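Local atomic coordinates of gigastasin (Haementeria ghilianii, PDB entry 5UBM), a protein that probably inhibits serine proteases as a leech protein of the antistasin family, using a small, disulfide-rich fold. Residues L81-T84 and Y85-T89. Sequence-based numbering, arbitrary orientation.
Sequences LGCT and YGFKT
Cys83 SG and Phe87 CG each stand anti to their own carbonyl carbon, chi1 -70° and -80°, which sets the sulfur over one face of the ring. Cys83 SG lies 3.9 Å from the centroid of the Phe87 ring and only 9° off its normal, which defines a sulfur-aromatic contact. The far end of the ring reaches back to Leu81, whose O approaches CE1 of Phe87 obliquely at 3.2 Å. A type I beta turn from Cys83 to Gly86 brings these groups together, closed by Gly86 N donating to Cys83 O at 3.1 Å. Gly86 then leaves the turn with positive phi, and the chain enters strand 87-89. Cys83 SG is also bonded to Cys100, tying the turn to strand 99-100, while Lys78 makes a cation-pi contact with the ring. With an alanine here in place of Phe87, the disulfide sulfur would probably lose its aromatic cover and Lys78 its pi partner. Another protein's chain hydrogen-bonds to Thr84 OG1 and the Gly82 backbone, as expected if this is an inhibitory loop; the disulfide, the turn bond and the sulfur over the ring are consistent with a loop kept in a fixed shape to meet its protein partner.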
loop_
_atom_site.group_PDB
_atom_site.type_symbol
_atom_site.label_atom_id
_atom_site.label_comp_id
_atom_site.label_asym_id
_atom_site.label_seq_id
_atom_site.Cartn_x
_atom_site.Cartn_y
_atom_site.Cartn_z
ATOM N N LEU C 81 -10.529 0.595 -16.944
ATOM C CA LEU C 81 -9.905 -0.713 -16.860
ATOM C C LEU C 81 -9.239 -1.087 -18.182
ATOM O O LEU C 81 -9.813 -0.879 -19.253
ATOM C CB LEU C 81 -10.960 -1.747 -16.490
ATOM C CG LEU C 81 -10.515 -3.167 -16.201
ATOM C CD1 LEU C 81 -9.805 -3.201 -14.860
ATOM C CD2 LEU C 81 -11.727 -4.089 -16.214
ATOM N N GLY C 82 -8.031 -1.638 -18.110
ATOM C CA GLY C 82 -7.346 -2.102 -19.305
ATOM C C GLY C 82 -7.717 -3.525 -19.704
ATOM O O GLY C 82 -7.134 -4.487 -19.203
ATOM N N CYS C 83 -8.688 -3.657 -20.606
ATOM C CA CYS C 83 -9.131 -4.966 -21.095
ATOM C C CYS C 83 -8.073 -5.655 -21.946
ATOM O O CYS C 83 -7.582 -5.086 -22.924
ATOM C CB CYS C 83 -10.422 -4.832 -21.912
ATOM S SG CYS C 83 -11.915 -4.418 -20.965
ATOM N N THR C 84 -7.742 -6.888 -21.578
ATOM C CA THR C 84 -6.756 -7.677 -22.311
ATOM C C THR C 84 -7.113 -7.827 -23.791
ATOM O O THR C 84 -6.254 -7.698 -24.659
ATOM C CB THR C 84 -6.598 -9.079 -21.693
ATOM O OG1 THR C 84 -6.468 -8.967 -20.270
ATOM C CG2 THR C 84 -5.374 -9.771 -22.258
ATOM N N TYR C 85 -8.382 -8.092 -24.077
ATOM C CA TYR C 85 -8.821 -8.262 -25.456
ATOM C C TYR C 85 -9.621 -7.058 -25.943
ATOM O O TYR C 85 -10.404 -7.160 -26.890
ATOM C CB TYR C 85 -9.651 -9.540 -25.599
ATOM C CG TYR C 85 -8.858 -10.798 -25.336
ATOM C CD1 TYR C 85 -7.941 -11.272 -26.269
ATOM C CD2 TYR C 85 -9.020 -11.513 -24.157
ATOM C CE1 TYR C 85 -7.207 -12.421 -26.034
ATOM C CE2 TYR C 85 -8.289 -12.663 -23.915
ATOM C CZ TYR C 85 -7.386 -13.111 -24.856
ATOM O OH TYR C 85 -6.661 -14.255 -24.619
ATOM N N GLY C 86 -9.411 -5.919 -25.291
ATOM C CA GLY C 86 -10.125 -4.704 -25.637
ATOM C C GLY C 86 -11.542 -4.689 -25.091
ATOM O O GLY C 86 -12.065 -5.712 -24.636
ATOM N N PHE C 87 -12.164 -3.516 -25.124
ATOM C CA PHE C 87 -13.551 -3.389 -24.695
ATOM C C PHE C 87 -14.488 -4.043 -25.705
ATOM O O PHE C 87 -14.258 -3.980 -26.917
ATOM C CB PHE C 87 -13.924 -1.918 -24.501
ATOM C CG PHE C 87 -13.464 -1.342 -23.192
ATOM C CD1 PHE C 87 -12.127 -1.026 -22.986
ATOM C CD2 PHE C 87 -14.369 -1.099 -22.171
ATOM C CE1 PHE C 87 -11.700 -0.491 -21.782
ATOM C CE2 PHE C 87 -13.951 -0.558 -20.964
ATOM C CZ PHE C 87 -12.614 -0.257 -20.766
ATOM N N LYS C 88 -15.534 -4.687 -25.200
ATOM C CA LYS C 88 -16.557 -5.248 -26.062
ATOM C C LYS C 88 -17.285 -4.119 -26.774
ATOM O O LYS C 88 -17.832 -3.225 -26.131
ATOM C CB LYS C 88 -17.538 -6.098 -25.260
ATOM C CG LYS C 88 -18.625 -6.730 -26.109
ATOM C CD LYS C 88 -19.407 -7.769 -25.327
ATOM C CE LYS C 88 -20.355 -8.529 -26.236
ATOM N NZ LYS C 88 -19.644 -9.106 -27.413
ATOM N N THR C 89 -17.277 -4.148 -28.102
ATOM C CA THR C 89 -17.889 -3.075 -28.876
ATOM C C THR C 89 -19.067 -3.575 -29.705
ATOM O O THR C 89 -19.047 -4.697 -30.209
ATOM C CB THR C 89 -16.863 -2.404 -29.805
ATOM O OG1 THR C 89 -16.373 -3.361 -30.751
ATOM C CG2 THR C 89 -15.697 -1.869 -29.000
#